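Local coordinates for protein phosphodiesterase (Salpingoeca rosetta, PDB 7CJ3) that holds a retinal covalently bound inside a bacteriorhodopsin-like transmembrane bundle of helices and forms an assembly of two chains, at residues Leu128-Glu133 and Phe241-Gly246; Pro139-Trp144 and Ala263-Leu268; Trp233-Leu238 and Cys258-Ala263. One frame throughout, in Å; residues are numbered along the deposited sequence.

Contact 1 of 3, residues Leu128-Glu133 and Phe241-Gly246; sequences LMRYAE and FLRRQG
Arg130 and Arg243 reach toward each other from helices 128-149 and 235-245, their guanidinium groups coming within 4.4 Å at Arg130 NH2 and Arg243 NH2. Each NH2 approaches the opposite guanidinium obliquely. Beside this pair, Tyr131 OH lies 4.2 Å from Arg244 NH2, at the edge of that guanidinium and near its plane, too distant for a hydrogen bond; the Tyr131 side chain also touches the retinal, as one residue of its pocket. The side chains do all the bridging, since the CA atoms of Arg130 and Arg243 are 16.4 Å apart. Both arginines run out almost fully extended through chi1 and chi2, and each then turns at chi3 (48° in both), which brings the two ends into a similar pose around one carboxylate. That carboxylate is Glu254, which probably offsets the like charges of the two arginines: Arg130 NH1 forms a salt bridge with its OE2 and Arg243 NH1 with its OE1, while Arg243 NH2 has a further salt bridge to Glu240 one turn earlier. The shared glutamate belongs to helix 250-277, the last helix of this bacteriorhodopsin-like bundle, so three helices are joined by one charge cluster. Arg244 is held separately, with NH1 hydrogen-bonded to Ser173 OG and NH2 to Gly170 O, both on the neighbouring helix 153-173, and these bonds probably hold the guanidinium so that its NH2 edge lies by Tyr131 OH. Behind the arginines, helix 235-245 finishes in a Schellman motif at Gly246, whose positive phi of 104° accompanies a weak bond of 3.1 Å from Gly246 N to Arg243 O.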
# COMPACT_ATOMS: atom_id res chain seq x y z
N LEU B 128 -8.79 -13.05 -17.06
CA LEU B 128 -7.65 -13.91 -17.49
C LEU B 128 -6.32 -13.23 -17.14
O LEU B 128 -5.28 -13.93 -16.95
CB LEU B 128 -7.81 -14.12 -19.00
CG LEU B 128 -8.99 -15.02 -19.39
CD1 LEU B 128 -9.38 -14.84 -20.86
CD2 LEU B 128 -8.65 -16.48 -19.09
N MET B 129 -6.34 -11.91 -17.00
CA MET B 129 -5.15 -11.10 -16.61
C MET B 129 -4.77 -11.40 -15.15
O MET B 129 -3.58 -11.65 -14.90
CB MET B 129 -5.39 -9.60 -16.82
CG MET B 129 -4.17 -8.75 -16.53
SD MET B 129 -2.78 -8.98 -17.66
CE MET B 129 -3.31 -7.82 -18.92
N ARG B 130 -5.73 -11.44 -14.23
CA ARG B 130 -5.45 -11.85 -12.83
C ARG B 130 -4.87 -13.27 -12.84
O ARG B 130 -3.77 -13.44 -12.26
CB ARG B 130 -6.66 -11.74 -11.91
CG ARG B 130 -6.30 -11.93 -10.44
CD ARG B 130 -7.38 -11.41 -9.49
NE ARG B 130 -8.71 -11.87 -9.88
CZ ARG B 130 -9.84 -11.20 -9.68
NH1 ARG B 130 -9.86 -10.04 -9.02
NH2 ARG B 130 -10.98 -11.70 -10.11
N TYR B 131 -5.52 -14.22 -13.51
CA TYR B 131 -5.01 -15.61 -13.63
C TYR B 131 -3.60 -15.60 -14.24
O TYR B 131 -2.71 -16.27 -13.67
CB TYR B 131 -6.01 -16.49 -14.40
CG TYR B 131 -7.16 -17.01 -13.57
CD1 TYR B 131 -6.97 -18.04 -12.63
CD2 TYR B 131 -8.45 -16.52 -13.73
CE1 TYR B 131 -8.01 -18.53 -11.86
CE2 TYR B 131 -9.51 -17.01 -12.98
CZ TYR B 131 -9.30 -18.02 -12.05
OH TYR B 131 -10.35 -18.51 -11.31
N ALA B 132 -3.35 -14.81 -15.29
CA ALA B 132 -2.02 -14.66 -15.92
C ALA B 132 -0.98 -14.18 -14.91
O ALA B 132 0.08 -14.79 -14.81
CB ALA B 132 -2.10 -13.71 -17.09
N GLU B 133 -1.25 -13.08 -14.22
CA GLU B 133 -0.42 -12.58 -13.09
C GLU B 133 -0.09 -13.72 -12.10
O GLU B 133 1.10 -13.93 -11.76
CB GLU B 133 -1.20 -11.48 -12.37
CG GLU B 133 -0.45 -10.93 -11.18
CD GLU B 133 -1.29 -10.70 -9.94
OE1 GLU B 133 -2.49 -10.36 -10.08
OE2 GLU B 133 -0.74 -10.86 -8.82
N PHE B 241 -15.19 -20.02 -3.94
CA PHE B 241 -16.24 -20.91 -3.37
C PHE B 241 -17.51 -20.14 -3.03
O PHE B 241 -18.59 -20.52 -3.49
CB PHE B 241 -15.76 -21.60 -2.09
CG PHE B 241 -16.78 -22.57 -1.56
CD1 PHE B 241 -17.02 -23.77 -2.22
CD2 PHE B 241 -17.55 -22.26 -0.44
CE1 PHE B 241 -17.96 -24.67 -1.74
CE2 PHE B 241 -18.52 -23.14 0.01
CZ PHE B 241 -18.71 -24.35 -0.63
N LEU B 242 -17.37 -19.08 -2.22
CA LEU B 242 -18.48 -18.26 -1.67
C LEU B 242 -19.20 -17.49 -2.78
O LEU B 242 -20.42 -17.26 -2.63
CB LEU B 242 -17.91 -17.29 -0.64
CG LEU B 242 -17.55 -17.91 0.70
CD1 LEU B 242 -16.74 -16.96 1.57
CD2 LEU B 242 -18.81 -18.35 1.43
N ARG B 243 -18.48 -17.04 -3.81
CA ARG B 243 -19.10 -16.23 -4.89
C ARG B 243 -19.84 -17.16 -5.86
O ARG B 243 -21.01 -16.86 -6.22
CB ARG B 243 -18.04 -15.38 -5.58
CG ARG B 243 -18.64 -14.42 -6.60
CD ARG B 243 -17.63 -13.44 -7.14
NE ARG B 243 -16.37 -14.03 -7.58
CZ ARG B 243 -15.21 -13.39 -7.69
NH1 ARG B 243 -15.10 -12.10 -7.40
NH2 ARG B 243 -14.14 -14.06 -8.09
N ARG B 244 -19.21 -18.27 -6.25
CA ARG B 244 -19.81 -19.24 -7.20
C ARG B 244 -21.14 -19.80 -6.67
O ARG B 244 -21.97 -20.23 -7.51
CB ARG B 244 -18.83 -20.38 -7.48
CG ARG B 244 -17.94 -20.13 -8.69
CD ARG B 244 -17.03 -21.28 -9.07
NE ARG B 244 -15.68 -20.85 -9.35
CZ ARG B 244 -14.78 -21.55 -10.05
NH1 ARG B 244 -15.07 -22.74 -10.56
NH2 ARG B 244 -13.58 -21.04 -10.27
N GLN B 245 -21.31 -19.84 -5.34
CA GLN B 245 -22.48 -20.46 -4.65
C GLN B 245 -23.59 -19.42 -4.45
O GLN B 245 -24.72 -19.81 -4.26
CB GLN B 245 -22.05 -21.05 -3.31
CG GLN B 245 -20.98 -22.14 -3.41
CD GLN B 245 -21.48 -23.43 -4.00
OE1 GLN B 245 -20.73 -24.23 -4.54
NE2 GLN B 245 -22.79 -23.66 -3.91
N GLY B 246 -23.26 -18.13 -4.49
CA GLY B 246 -24.25 -17.04 -4.45
C GLY B 246 -24.31 -16.35 -3.10
O GLY B 246 -25.25 -15.58 -2.92

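Contact 2 of 3, residues Pro139-Trp144 and Ala263-Leu268; sequences PTLLYW and AAKVGL. With RET (retinal), chain K; OLC ((2R)-2,3-dihydroxypropyl (9Z)-octadec-9-enoate), chain R.
Leu141 packs against a lysine that carries the retinal: its CD1 lies 4.1 Å from Lys265 CE and 3.9 Å from retinal C15, the atom to which Lys265 NZ is covalently joined at 1.4 Å. This lysine-retinal linkage is the Schiff base of the rhodopsins. The two side chains cross at about a right angle, so the leucine methyl comes beside Lys265 CE, the last carbon of the chain. Lys265 starts with its CG beside the backbone N and runs on extended, then bends at chi4 (68°), a turn that carries NZ to retinal C15. The nitrogen is also hydrogen-bonded to Asp261 OD1. Toward the C-terminal ends of both segments the contact becomes purely apolar. Leu141 CD2 lies 3.6 Å from Leu268 CD1, the side chains meeting obliquely, and the same Leu268 methyl stands 4.2 Å above one face of the Trp144 indole, offset toward its rim. One methyl of Leu268 thus touches both Leu141 and Trp144, one turn apart. The axes of the two segments approach only to 12.3 Å, at 25° between their N-to-C directions, so large side chains must span the separation. In helix 128-149 the backbone N atoms of Pro139 and Thr140 make no bond to the preceding turn, and the helix kinks there. Helix 86-111 takes the indole N-H, through Leu91 O, while helix 219-233 presses on both Trp144 and Leu268 with Leu225; helix 58-81 covers Lys265 with Phe69, and Phe71 of the second subunit packs on Val266.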
# COMPACT_ATOMS: atom_id res chain seq x y z
N PRO B 139 4.12 -19.41 -8.90
CA PRO B 139 5.23 -20.35 -9.05
C PRO B 139 6.60 -19.70 -8.76
O PRO B 139 7.46 -20.38 -8.27
CB PRO B 139 5.04 -20.91 -10.46
CG PRO B 139 3.54 -20.70 -10.72
CD PRO B 139 3.26 -19.35 -10.09
N THR B 140 6.75 -18.39 -8.99
CA THR B 140 8.01 -17.65 -8.71
C THR B 140 8.16 -17.44 -7.19
O THR B 140 9.31 -17.52 -6.69
CB THR B 140 8.10 -16.31 -9.46
OG1 THR B 140 7.93 -16.47 -10.88
CG2 THR B 140 9.43 -15.64 -9.22
N LEU B 141 7.05 -17.16 -6.50
CA LEU B 141 7.03 -16.99 -5.01
C LEU B 141 7.42 -18.32 -4.35
O LEU B 141 8.15 -18.30 -3.33
CB LEU B 141 5.65 -16.52 -4.55
CG LEU B 141 5.36 -15.04 -4.76
CD1 LEU B 141 3.99 -14.66 -4.22
CD2 LEU B 141 6.44 -14.17 -4.12
N LEU B 142 6.95 -19.45 -4.90
CA LEU B 142 7.29 -20.80 -4.41
C LEU B 142 8.79 -21.04 -4.60
O LEU B 142 9.41 -21.60 -3.68
CB LEU B 142 6.45 -21.84 -5.16
CG LEU B 142 4.99 -21.93 -4.71
CD1 LEU B 142 4.21 -22.85 -5.63
CD2 LEU B 142 4.90 -22.37 -3.26
N TYR B 143 9.36 -20.64 -5.73
CA TYR B 143 10.80 -20.81 -6.02
C TYR B 143 11.59 -19.98 -5.00
O TYR B 143 12.65 -20.41 -4.53
CB TYR B 143 11.14 -20.44 -7.47
CG TYR B 143 12.61 -20.19 -7.72
CD1 TYR B 143 13.47 -21.24 -7.97
CD2 TYR B 143 13.14 -18.91 -7.66
CE1 TYR B 143 14.83 -21.03 -8.17
CE2 TYR B 143 14.48 -18.68 -7.86
CZ TYR B 143 15.33 -19.74 -8.10
OH TYR B 143 16.67 -19.51 -8.28
N TRP B 144 11.07 -18.80 -4.66
CA TRP B 144 11.65 -17.90 -3.64
C TRP B 144 11.65 -18.61 -2.27
O TRP B 144 12.59 -18.40 -1.47
CB TRP B 144 10.84 -16.60 -3.63
CG TRP B 144 11.27 -15.56 -2.66
CD1 TRP B 144 12.00 -14.45 -2.93
CD2 TRP B 144 10.94 -15.50 -1.26
NE1 TRP B 144 12.17 -13.71 -1.79
CE2 TRP B 144 11.52 -14.32 -0.75
CE3 TRP B 144 10.21 -16.32 -0.38
CZ2 TRP B 144 11.40 -13.95 0.59
CZ3 TRP B 144 10.09 -15.94 0.94
CH2 TRP B 144 10.67 -14.77 1.42
N ALA B 263 -1.84 -8.43 0.17
CA ALA B 263 -1.46 -9.01 1.47
C ALA B 263 -0.46 -10.14 1.23
O ALA B 263 0.62 -10.08 1.83
CB ALA B 263 -2.68 -9.51 2.20
N ALA B 264 -0.78 -11.10 0.37
CA ALA B 264 0.06 -12.29 0.12
C ALA B 264 1.48 -11.86 -0.21
O ALA B 264 2.43 -12.47 0.34
CB ALA B 264 -0.52 -13.13 -1.00
N LYS B 265 1.63 -10.84 -1.07
CA LYS B 265 2.94 -10.41 -1.61
C LYS B 265 3.66 -9.50 -0.62
O LYS B 265 4.82 -9.81 -0.31
CB LYS B 265 2.74 -9.80 -3.01
CG LYS B 265 2.08 -10.82 -3.93
CD LYS B 265 2.21 -10.49 -5.39
CE LYS B 265 2.05 -11.67 -6.31
NZ LYS B 265 0.67 -12.19 -6.29
N VAL B 266 3.06 -8.43 -0.12
CA VAL B 266 3.83 -7.44 0.70
C VAL B 266 4.12 -8.03 2.08
O VAL B 266 5.09 -7.57 2.74
CB VAL B 266 3.11 -6.10 0.84
CG1 VAL B 266 2.85 -5.48 -0.54
CG2 VAL B 266 1.83 -6.26 1.64
N GLY B 267 3.30 -9.00 2.49
CA GLY B 267 3.56 -9.81 3.68
C GLY B 267 4.95 -10.39 3.67
O GLY B 267 5.57 -10.38 4.74
N LEU B 268 5.44 -10.88 2.52
CA LEU B 268 6.78 -11.54 2.37
C LEU B 268 7.88 -10.49 2.50
O LEU B 268 8.91 -10.81 3.12
CB LEU B 268 6.90 -12.24 1.01
CG LEU B 268 6.06 -13.48 0.77
CD1 LEU B 268 6.54 -14.20 -0.50
CD2 LEU B 268 6.11 -14.45 1.94
C1 RET K . -8.23 -20.78 -7.28
C2 RET K . -9.20 -21.75 -7.95
C3 RET K . -9.98 -22.57 -7.02
C4 RET K . -9.07 -23.35 -6.10
C5 RET K . -7.81 -22.65 -5.68
C6 RET K . -7.46 -21.41 -6.11
C7 RET K . -6.33 -20.73 -5.48
C8 RET K . -5.71 -19.54 -5.84
C9 RET K . -4.47 -19.01 -5.36
C10 RET K . -3.92 -17.80 -5.84
C11 RET K . -2.83 -17.07 -5.34
C12 RET K . -2.34 -15.83 -5.73
C13 RET K . -1.20 -15.16 -5.23
C14 RET K . -0.79 -13.97 -5.79
C15 RET K . 0.57 -13.44 -5.77
C16 RET K . -7.26 -20.36 -8.40
C17 RET K . -9.02 -19.55 -6.81
C18 RET K . -6.99 -23.50 -4.74
C19 RET K . -3.69 -19.71 -4.29
C20 RET K . -0.48 -15.78 -4.07
C18 OLC R . 8.98 -22.35 -17.77
C10 OLC R . 15.07 -19.43 -17.53
C9 OLC R . 14.16 -19.00 -16.65
C17 OLC R . 9.49 -22.37 -19.21
C11 OLC R . 14.89 -20.66 -18.38
C8 OLC R . 12.81 -19.67 -16.38
C16 OLC R . 11.01 -22.53 -19.30
C12 OLC R . 14.01 -20.33 -19.58
C7 OLC R . 12.54 -19.80 -14.86
C15 OLC R . 11.53 -22.70 -20.74
C13 OLC R . 13.82 -21.52 -20.54
C6 OLC R . 11.56 -18.79 -14.26
C14 OLC R . 12.43 -21.55 -21.20
C5 OLC R . 11.60 -18.83 -12.72
C4 OLC R . 10.91 -17.63 -12.06
C3 OLC R . 11.85 -16.73 -11.25

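Contact 3 of 3, residues Trp233-Leu238 and Cys258-Ala263; sequences WSIFPL and CVADYA. With RET (retinal), chain K; OLC ((2R)-2,3-dihydroxypropyl (9Z)-octadec-9-enoate), chain L.
With chi1 at -52° and chi2 at -70°, Phe236 sets its CG beside its own backbone N and swings the ring across to Ala260, whose CB lies 3.2 Å from Phe236 CE1, obliquely to the ring, and almost as near to CZ. The same ring tip reaches the helix backbone, where Asp261 N lies at the ring edge, 3.3 Å from Phe236 CZ. Ile235 completes the apolar patch: CG2, anti to the backbone N, rests 3.7 Å from Ala260 CB, and, consistent with the small alanine side chain, the CA atoms of Ile235 and Ala260 are 6.3 Å apart. Over one of its faces the phenyl ring receives the polyene, with Phe236 CD2 3.4 Å from retinal C11. Trp233 lies flat beneath the C20 methyl, which stands 3.4 Å above the indole plane, offset toward the rim, and Pro237 CD adds a contact to retinal C7. These residues line the pocket of a microbial-type rhodopsin. On the lipid and dimer side, Tyr262 meets Phe71 of the second subunit edge-to-face. Asp261 OD1 approaches retinal C14 at 3.2 Å, while OD2 is hydrogen-bonded to Tyr106 OH. Phe236 and Trp233 thus place aromatic faces along the chromophore, with Pro237 as an aliphatic neighbour, whereas an acid lies beside its linked end, close to the Schiff base, as in related rhodopsins.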
# COMPACT_ATOMS: atom_id res chain seq x y z
N TRP B 233 -2.91 -16.88 1.15
CA TRP B 233 -3.20 -17.60 -0.12
C TRP B 233 -4.56 -18.30 -0.03
O TRP B 233 -5.17 -18.56 -1.08
CB TRP B 233 -2.13 -18.64 -0.46
CG TRP B 233 -0.81 -18.11 -0.91
CD1 TRP B 233 -0.16 -16.98 -0.50
CD2 TRP B 233 0.07 -18.76 -1.84
NE1 TRP B 233 1.06 -16.88 -1.12
CE2 TRP B 233 1.23 -17.95 -1.95
CE3 TRP B 233 0.01 -19.95 -2.57
CZ2 TRP B 233 2.30 -18.31 -2.77
CZ3 TRP B 233 1.06 -20.29 -3.38
CH2 TRP B 233 2.19 -19.48 -3.47
N SER B 234 -4.99 -18.64 1.18
CA SER B 234 -6.23 -19.42 1.41
C SER B 234 -7.44 -18.55 1.10
O SER B 234 -8.52 -19.09 0.96
CB SER B 234 -6.27 -19.95 2.78
OG SER B 234 -5.42 -21.09 2.89
N ILE B 235 -7.27 -17.25 0.95
CA ILE B 235 -8.42 -16.34 0.77
C ILE B 235 -8.98 -16.52 -0.63
O ILE B 235 -10.19 -16.46 -0.79
CB ILE B 235 -8.04 -14.90 1.15
CG1 ILE B 235 -7.84 -14.83 2.66
CG2 ILE B 235 -9.07 -13.90 0.67
CD1 ILE B 235 -6.83 -13.82 3.06
N PHE B 236 -8.14 -16.81 -1.61
CA PHE B 236 -8.58 -16.91 -3.04
C PHE B 236 -9.57 -18.06 -3.21
O PHE B 236 -10.70 -17.82 -3.62
CB PHE B 236 -7.37 -16.97 -3.97
CG PHE B 236 -6.41 -15.84 -3.72
CD1 PHE B 236 -6.76 -14.54 -4.05
CD2 PHE B 236 -5.20 -16.07 -3.09
CE1 PHE B 236 -5.89 -13.50 -3.80
CE2 PHE B 236 -4.34 -15.02 -2.83
CZ PHE B 236 -4.69 -13.74 -3.19
N PRO B 237 -9.21 -19.32 -2.85
CA PRO B 237 -10.15 -20.43 -2.96
C PRO B 237 -11.44 -20.15 -2.19
O PRO B 237 -12.49 -20.51 -2.67
CB PRO B 237 -9.41 -21.64 -2.38
CG PRO B 237 -8.20 -21.07 -1.65
CD PRO B 237 -7.91 -19.74 -2.30
N LEU B 238 -11.33 -19.47 -1.04
CA LEU B 238 -12.51 -19.12 -0.20
C LEU B 238 -13.39 -18.12 -0.96
O LEU B 238 -14.58 -18.37 -1.06
CB LEU B 238 -12.04 -18.56 1.15
CG LEU B 238 -13.15 -18.35 2.20
CD1 LEU B 238 -14.10 -19.53 2.30
CD2 LEU B 238 -12.56 -18.11 3.58
N CYS B 258 -8.32 -8.39 -4.26
CA CYS B 258 -7.36 -7.26 -4.32
C CYS B 258 -6.56 -7.16 -3.02
O CYS B 258 -5.30 -7.10 -3.10
CB CYS B 258 -8.07 -5.94 -4.58
SG CYS B 258 -8.88 -5.91 -6.19
N VAL B 259 -7.27 -7.18 -1.88
CA VAL B 259 -6.68 -7.10 -0.52
C VAL B 259 -5.79 -8.33 -0.27
O VAL B 259 -4.67 -8.15 0.23
CB VAL B 259 -7.77 -6.94 0.57
CG1 VAL B 259 -7.17 -6.81 1.97
CG2 VAL B 259 -8.68 -5.75 0.28
N ALA B 260 -6.27 -9.53 -0.61
CA ALA B 260 -5.56 -10.83 -0.52
C ALA B 260 -4.29 -10.81 -1.38
O ALA B 260 -3.19 -11.14 -0.86
CB ALA B 260 -6.47 -11.94 -1.01
N ASP B 261 -4.45 -10.45 -2.66
CA ASP B 261 -3.30 -10.43 -3.60
C ASP B 261 -2.18 -9.59 -2.97
O ASP B 261 -1.07 -10.10 -2.80
CB ASP B 261 -3.70 -9.88 -4.96
CG ASP B 261 -2.79 -10.35 -6.08
OD1 ASP B 261 -1.71 -10.90 -5.77
OD2 ASP B 261 -3.17 -10.19 -7.25
N TYR B 262 -2.51 -8.34 -2.62
CA TYR B 262 -1.58 -7.36 -2.01
C TYR B 262 -0.98 -7.96 -0.74
O TYR B 262 0.27 -7.98 -0.62
CB TYR B 262 -2.29 -6.04 -1.73
CG TYR B 262 -1.34 -5.03 -1.14
CD1 TYR B 262 -0.33 -4.46 -1.90
CD2 TYR B 262 -1.42 -4.67 0.19
CE1 TYR B 262 0.56 -3.55 -1.35
CE2 TYR B 262 -0.55 -3.76 0.75
CZ TYR B 262 0.46 -3.21 -0.02
OH TYR B 262 1.33 -2.32 0.53
N ALA B 263 -1.84 -8.43 0.17
CA ALA B 263 -1.46 -9.01 1.47
C ALA B 263 -0.46 -10.14 1.23
O ALA B 263 0.62 -10.08 1.83
CB ALA B 263 -2.68 -9.51 2.20
C1 RET K . -8.23 -20.78 -7.28
C2 RET K . -9.20 -21.75 -7.95
C3 RET K . -9.98 -22.57 -7.02
C4 RET K . -9.07 -23.35 -6.10
C5 RET K . -7.81 -22.65 -5.68
C6 RET K . -7.46 -21.41 -6.11
C7 RET K . -6.33 -20.73 -5.48
C8 RET K . -5.71 -19.54 -5.84
C9 RET K . -4.47 -19.01 -5.36
C10 RET K . -3.92 -17.80 -5.84
C11 RET K . -2.83 -17.07 -5.34
C12 RET K . -2.34 -15.83 -5.73
C13 RET K . -1.20 -15.16 -5.23
C14 RET K . -0.79 -13.97 -5.79
C15 RET K . 0.57 -13.44 -5.77
C16 RET K . -7.26 -20.36 -8.40
C17 RET K . -9.02 -19.55 -6.81
C18 RET K . -6.99 -23.50 -4.74
C19 RET K . -3.69 -19.71 -4.29
C20 RET K . -0.48 -15.78 -4.07
C18 OLC L . -3.51 -2.46 0.46
C10 OLC L . -10.68 -3.08 -1.93
C9 OLC L . -11.30 -2.91 -0.74
C17 OLC L . -3.97 -2.62 -0.99
C11 OLC L . -9.72 -2.09 -2.54
C8 OLC L . -11.02 -1.66 0.05
C24 OLC L . -22.10 1.36 -2.90
C16 OLC L . -4.67 -1.36 -1.36
C12 OLC L . -8.54 -2.91 -2.91
C7 OLC L . -11.66 -1.74 1.40
C15 OLC L . -6.01 -1.30 -0.62
C13 OLC L . -7.25 -2.23 -2.59
C6 OLC L . -13.17 -1.94 1.24
C14 OLC L . -7.07 -2.29 -1.10
C5 OLC L . -13.93 -0.87 0.51
C4 OLC L . -14.80 -1.56 -0.50
C3 OLC L . -15.76 -0.55 -1.12
C2 OLC L . -16.84 -0.10 -0.16
C21 OLC L . -20.54 0.43 -1.29
C1 OLC L . -18.16 -0.31 -0.84
C22 OLC L . -20.62 1.40 -2.45
O19 OLC L . -18.27 -1.28 -1.59
O25 OLC L . -22.27 1.75 -4.28
O23 OLC L . -20.10 2.73 -2.08
O20 OLC L . -19.28 0.62 -0.63

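All three contacts are largely buried, yet their chemistry changes with depth. Contact 1, farthest from the chain centre, is polar and depends on a carboxylate outside its own segments; contacts 2 and 3 lie deeper and are mainly apolar. All three reach the retinal, contact 1 through Tyr131, but contacts 2 and 3 alone touch the second subunit. Contacts 1 and 2 share helix 128-149, contacts 1 and 3 share helix 235-245, and contacts 2 and 3 share helix 250-277, so each pair has one helix in common. Glu133 of contact 1 ties them together near the chromophore: OE2 is 3.2 Å from Lys265 NZ, a weak bond, and OE1 is close to Asp261 OD2. Trp233 of contact 3 packs on Leu141, Leu142 and Ala264.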